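Local coordinates for ORC1-type DNA replication protein 2 (Aeropyrum pernix, PDB 1W5T) that binds DNA and ATP as an AAA+ ATPase of the CDC6/cdc18 family and takes part in regulating DNA replication, at residues Y215-Y221 / S246-D252; L164-H168 / I180-L184. All coordinates share one frame. Numbering follows the deposited sequence.

How the contacts relate
The two contacts sample the two parts of an AAA+ module, its sheet-based core and its helical lid. Contact 2 comes first along the chain and lies in the AAA domain, where helices 158-165 and 167-170 cover strand 180-186, the central strand of a five-stranded parallel sheet. The chain then passes through the edge strand 206-212 into contact 1, where helices 217-231 and 239-249 of the lid meet. The centres of contacts 1 and 2 are about 35 Å apart, on opposite sides of the chain's centre, and their nearest atoms about 14 Å apart. Of the two, only contact 1 reaches the nucleotide: Y215 binds ANP, whereas the side chain of L184 in contact 2, plain packing of the core, is about 13 Å from it.

Contact 1: Y215-Y221 / S246-D252; sequences YKSRELY and SDVYGED. With ANP (phosphoaminophosphonic acid-adenylate ester), chain D.
This is a helix-start to helix-end contact in the ATPase lid, where the beginning of helix 217-231 meets the end of helix 239-249 beside the bound nucleotide. The backbones come close, with S217 CA 3.9 Å from G250 CA and S217 CB 3.1 Å from S246 O. G250 leaves helical geometry (phi/psi -49/135), and an ideal CB would clash with S217 CB, so the lack of a side chain permits this approach. Two hydrogen bonds fix the register: E251 N to Y215 O at 3.0 Å and, at the first turn, S217 N to D252 OD2 at 2.9 Å. The N-cap is K216, whose N donates to E219 OE2 at 2.8 Å, the N3 half of a capping box. L220 (m, t) sets CD1 3.6 Å from Y249 CB and CB 3.7 Å from S246 CB, while S246 OG bonds back to L242 O. Y215 (chi1 m) points CA-CB away from 246-252, and its OH donates to ANP N7 at 2.6 Å, while E219 OE1 forms a salt bridge with R27. The junction thus adjoins an experimentally established ATP-binding residue by which the lid reaches adenine N7, at the nucleotide site of this AAA+ protein.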
# COMPACT_ATOMS: atom_id res chain seq x y z
N TYR A 215 1.12 -11.42 -1.02
CA TYR A 215 0.37 -12.66 -1.02
C TYR A 215 1.11 -13.90 -1.54
O TYR A 215 1.77 -13.89 -2.60
CB TYR A 215 -0.92 -12.45 -1.84
CG TYR A 215 -1.94 -11.52 -1.21
CD1 TYR A 215 -2.28 -10.31 -1.83
CD2 TYR A 215 -2.57 -11.86 0.02
CE1 TYR A 215 -3.23 -9.46 -1.26
CE2 TYR A 215 -3.52 -11.00 0.61
CZ TYR A 215 -3.83 -9.81 -0.03
OH TYR A 215 -4.75 -9.00 0.54
N LYS A 216 0.97 -14.98 -0.79
CA LYS A 216 1.42 -16.31 -1.27
C LYS A 216 0.45 -16.87 -2.31
O LYS A 216 -0.68 -16.37 -2.46
CB LYS A 216 1.57 -17.28 -0.11
CG LYS A 216 2.56 -16.73 0.95
CD LYS A 216 2.70 -17.67 2.16
CE LYS A 216 3.51 -16.98 3.33
NZ LYS A 216 4.94 -17.46 3.38
N SER A 217 0.88 -17.90 -3.03
CA SER A 217 0.08 -18.41 -4.14
C SER A 217 -1.28 -18.94 -3.72
O SER A 217 -2.28 -18.71 -4.43
CB SER A 217 0.87 -19.44 -4.98
OG SER A 217 0.91 -20.69 -4.32
N ARG A 218 -1.32 -19.63 -2.58
CA ARG A 218 -2.53 -20.16 -1.97
C ARG A 218 -3.57 -19.04 -1.71
O ARG A 218 -4.76 -19.19 -1.99
CB ARG A 218 -2.18 -20.82 -0.62
CG ARG A 218 -1.95 -22.31 -0.67
CD ARG A 218 -2.48 -23.08 0.62
NE ARG A 218 -3.18 -22.19 1.57
CZ ARG A 218 -4.21 -22.54 2.35
NH1 ARG A 218 -4.71 -23.76 2.34
NH2 ARG A 218 -4.74 -21.63 3.16
N GLU A 219 -3.09 -17.91 -1.18
CA GLU A 219 -3.95 -16.73 -0.96
C GLU A 219 -4.44 -16.11 -2.23
O GLU A 219 -5.62 -15.80 -2.32
CB GLU A 219 -3.26 -15.71 -0.08
CG GLU A 219 -2.89 -16.30 1.26
CD GLU A 219 -1.79 -15.55 1.92
OE1 GLU A 219 -1.79 -15.47 3.15
OE2 GLU A 219 -0.94 -15.00 1.21
N LEU A 220 -3.56 -15.97 -3.23
CA LEU A 220 -3.96 -15.48 -4.53
C LEU A 220 -4.99 -16.40 -5.15
O LEU A 220 -5.89 -15.94 -5.80
CB LEU A 220 -2.77 -15.29 -5.50
CG LEU A 220 -1.80 -14.12 -5.18
CD1 LEU A 220 -0.61 -14.18 -6.12
CD2 LEU A 220 -2.54 -12.72 -5.22
N TYR A 221 -4.85 -17.70 -4.91
CA TYR A 221 -5.78 -18.64 -5.45
C TYR A 221 -7.17 -18.39 -4.85
O TYR A 221 -8.17 -18.27 -5.57
CB TYR A 221 -5.35 -20.10 -5.23
CG TYR A 221 -6.46 -21.01 -5.71
CD1 TYR A 221 -7.50 -21.36 -4.86
CD2 TYR A 221 -6.53 -21.41 -7.06
CE1 TYR A 221 -8.55 -22.11 -5.30
CE2 TYR A 221 -7.58 -22.20 -7.51
CZ TYR A 221 -8.58 -22.54 -6.62
OH TYR A 221 -9.62 -23.29 -7.02
N SER A 246 -1.89 -17.74 -9.97
CA SER A 246 -1.39 -17.76 -8.60
C SER A 246 -0.02 -18.45 -8.45
O SER A 246 0.80 -17.97 -7.68
CB SER A 246 -2.43 -18.30 -7.60
OG SER A 246 -2.97 -19.54 -7.99
N ASP A 247 0.24 -19.51 -9.22
CA ASP A 247 1.54 -20.19 -9.20
C ASP A 247 2.68 -19.31 -9.66
O ASP A 247 3.79 -19.46 -9.20
CB ASP A 247 1.55 -21.45 -10.07
CG ASP A 247 1.17 -22.69 -9.29
OD1 ASP A 247 0.47 -22.57 -8.26
OD2 ASP A 247 1.54 -23.83 -9.63
N VAL A 248 2.40 -18.39 -10.58
CA VAL A 248 3.42 -17.46 -11.06
C VAL A 248 3.52 -16.24 -10.15
O VAL A 248 4.64 -15.83 -9.84
CB VAL A 248 3.17 -17.01 -12.52
CG1 VAL A 248 4.27 -16.09 -13.02
CG2 VAL A 248 3.04 -18.19 -13.44
N TYR A 249 2.38 -15.66 -9.72
CA TYR A 249 2.43 -14.38 -8.96
C TYR A 249 2.75 -14.51 -7.46
O TYR A 249 3.24 -13.55 -6.83
CB TYR A 249 1.20 -13.52 -9.18
CG TYR A 249 1.05 -13.02 -10.61
CD1 TYR A 249 -0.18 -12.65 -11.09
CD2 TYR A 249 2.15 -12.93 -11.47
CE1 TYR A 249 -0.33 -12.21 -12.37
CE2 TYR A 249 2.00 -12.51 -12.77
CZ TYR A 249 0.76 -12.13 -13.23
OH TYR A 249 0.60 -11.65 -14.53
N GLY A 250 2.48 -15.69 -6.90
CA GLY A 250 2.73 -15.95 -5.49
C GLY A 250 4.14 -15.53 -5.07
O GLY A 250 5.12 -15.82 -5.78
N GLU A 251 4.26 -14.85 -3.92
CA GLU A 251 5.54 -14.35 -3.45
C GLU A 251 6.41 -15.49 -2.95
O GLU A 251 7.63 -15.41 -3.00
CB GLU A 251 5.37 -13.27 -2.40
CG GLU A 251 5.20 -13.77 -0.98
CD GLU A 251 6.54 -14.09 -0.31
OE1 GLU A 251 7.52 -13.30 -0.50
OE2 GLU A 251 6.61 -15.13 0.38
N ASP A 252 5.77 -16.57 -2.49
CA ASP A 252 6.49 -17.82 -2.20
C ASP A 252 7.03 -18.52 -3.47
O ASP A 252 7.90 -19.37 -3.38
CB ASP A 252 5.63 -18.79 -1.39
CG ASP A 252 4.25 -19.01 -1.98
OD1 ASP A 252 3.53 -19.93 -1.53
OD2 ASP A 252 3.77 -18.31 -2.88
PG ANP D . -1.03 -0.09 -3.93
O1G ANP D . -0.96 0.30 -5.47
O2G ANP D . -1.70 1.12 -3.15
O3G ANP D . 0.39 -0.44 -3.31
PB ANP D . -2.88 -1.82 -2.35
O1B ANP D . -3.66 -0.63 -1.66
O2B ANP D . -1.84 -2.40 -1.35
N3B ANP D . -2.14 -1.39 -3.84
PA ANP D . -5.45 -2.91 -3.07
O1A ANP D . -6.32 -2.91 -1.73
O2A ANP D . -5.81 -1.63 -3.93
O3A ANP D . -3.87 -3.05 -2.75
O5' ANP D . -5.68 -4.30 -3.85
C5' ANP D . -5.28 -4.70 -5.17
C4' ANP D . -6.44 -5.51 -5.75
O4' ANP D . -6.55 -6.77 -5.08
C3' ANP D . -7.80 -4.85 -5.52
O3' ANP D . -8.62 -5.17 -6.60
C2' ANP D . -8.36 -5.52 -4.27
O2' ANP D . -9.78 -5.49 -4.12
C1' ANP D . -7.82 -6.93 -4.43
N9 ANP D . -7.53 -7.52 -3.13
C8 ANP D . -6.40 -7.26 -2.37
N7 ANP D . -6.41 -7.96 -1.20
C5 ANP D . -7.52 -8.71 -1.19
C6 ANP D . -8.24 -9.70 -0.33
N6 ANP D . -7.75 -10.11 0.87
N1 ANP D . -9.43 -10.20 -0.74
C2 ANP D . -10.00 -9.87 -1.89
N3 ANP D . -9.46 -8.97 -2.76
C4 ANP D . -8.21 -8.38 -2.43

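Contact 2: L164-H168 / I180-L184; sequences LLRVH and IGFLL
Side chains at alternate positions along a strand commonly face the same layer of helices, and 180-184 follows this rule. I180 begins it: its CB points toward 164-168 and lies 4.4 Å from V167 CG1, while its carbonyl O accepts a hydrogen bond at 2.8 Å from H168 NE2, on the ring edge of H168 (chi1 m). F182 (chi1 m, chi2 99°) is the residue most covered by 164-168; L165 CD1 sits over its ring face in a CH-pi contact, 3.8 Å from the centroid and 8° off the normal, while L164 CD1 (t, p) approaches CZ at 3.6 Å and V167 CG1 meets the ring edge at 4.4 Å from CE1. L183 is out of reach, and L184 (m, t) closes the row with CD2 4.2 Å from L165 CD1. In the first segment, the helix ending at L165 breaks at R166 (phi/psi -121/37), the N-cap of the next helix. Nearest CA pairs are L165-F182 at 7.6 Å and V167-I180 at 8.0 Å. The strand runs between 139-145 and 51-56 in the parallel sheet of this P-loop NTPase fold, and helix 122-136 adjoins the same packing through L126 on L164 and V167, and V130 and L133 on I180.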
# COMPACT_ATOMS: atom_id res chain seq x y z
N LEU A 164 -5.76 17.28 14.33
CA LEU A 164 -6.57 16.30 13.60
C LEU A 164 -6.62 14.94 14.30
O LEU A 164 -7.69 14.41 14.53
CB LEU A 164 -6.06 16.11 12.16
CG LEU A 164 -6.80 15.02 11.36
CD1 LEU A 164 -8.23 15.44 11.03
CD2 LEU A 164 -6.04 14.60 10.10
N LEU A 165 -5.46 14.41 14.65
CA LEU A 165 -5.36 13.06 15.17
C LEU A 165 -5.58 13.04 16.67
O LEU A 165 -5.76 12.00 17.28
CB LEU A 165 -4.04 12.40 14.78
CG LEU A 165 -3.88 11.60 13.48
CD1 LEU A 165 -5.10 11.53 12.55
CD2 LEU A 165 -2.74 12.16 12.73
N ARG A 166 -5.59 14.23 17.26
CA ARG A 166 -5.96 14.38 18.67
C ARG A 166 -7.16 15.31 18.84
O ARG A 166 -7.25 16.06 19.82
CB ARG A 166 -4.75 14.85 19.49
CG ARG A 166 -3.74 13.72 19.75
CD ARG A 166 -2.34 14.17 20.13
NE ARG A 166 -1.94 13.61 21.43
CZ ARG A 166 -1.81 14.33 22.53
NH1 ARG A 166 -2.03 15.65 22.51
NH2 ARG A 166 -1.45 13.74 23.65
N VAL A 167 -8.09 15.23 17.89
CA VAL A 167 -9.25 16.10 17.81
C VAL A 167 -10.12 16.23 19.09
O VAL A 167 -10.53 17.33 19.47
CB VAL A 167 -10.12 15.73 16.59
CG1 VAL A 167 -10.60 14.28 16.69
CG2 VAL A 167 -11.28 16.72 16.42
N HIS A 168 -10.38 15.12 19.75
CA HIS A 168 -11.20 15.13 20.97
C HIS A 168 -10.56 15.73 22.24
O HIS A 168 -11.25 15.90 23.26
CB HIS A 168 -11.72 13.74 21.23
CG HIS A 168 -12.29 13.11 20.00
ND1 HIS A 168 -13.33 13.67 19.30
CD2 HIS A 168 -11.93 11.99 19.32
CE1 HIS A 168 -13.62 12.91 18.26
NE2 HIS A 168 -12.79 11.88 18.25
N ILE A 180 -15.22 10.74 16.29
CA ILE A 180 -14.35 10.63 15.10
C ILE A 180 -13.19 9.69 15.38
O ILE A 180 -12.43 9.90 16.33
CB ILE A 180 -13.76 12.00 14.67
CG1 ILE A 180 -14.84 13.06 14.47
CG2 ILE A 180 -13.03 11.85 13.33
CD1 ILE A 180 -14.26 14.39 14.16
N GLY A 181 -13.05 8.64 14.57
CA GLY A 181 -11.88 7.80 14.64
C GLY A 181 -11.17 7.78 13.30
O GLY A 181 -11.68 8.29 12.31
N PHE A 182 -10.00 7.15 13.26
CA PHE A 182 -9.13 7.20 12.10
C PHE A 182 -8.52 5.88 11.77
O PHE A 182 -8.15 5.14 12.65
CB PHE A 182 -8.00 8.18 12.35
CG PHE A 182 -8.43 9.60 12.37
CD1 PHE A 182 -8.64 10.23 13.56
CD2 PHE A 182 -8.62 10.30 11.19
CE1 PHE A 182 -9.02 11.55 13.60
CE2 PHE A 182 -9.05 11.63 11.23
CZ PHE A 182 -9.24 12.25 12.44
N LEU A 183 -8.42 5.60 10.49
CA LEU A 183 -7.69 4.46 10.00
C LEU A 183 -6.71 5.06 9.01
O LEU A 183 -7.12 5.55 7.95
CB LEU A 183 -8.64 3.51 9.31
CG LEU A 183 -8.35 2.02 9.41
CD1 LEU A 183 -8.95 1.24 8.28
CD2 LEU A 183 -6.91 1.61 9.67
N LEU A 184 -5.44 5.09 9.36
CA LEU A 184 -4.42 5.65 8.45
C LEU A 184 -3.92 4.51 7.59
O LEU A 184 -3.78 3.38 8.08
CB LEU A 184 -3.27 6.25 9.24
CG LEU A 184 -3.67 7.14 10.45
CD1 LEU A 184 -2.46 7.78 11.19
CD2 LEU A 184 -4.63 8.24 10.00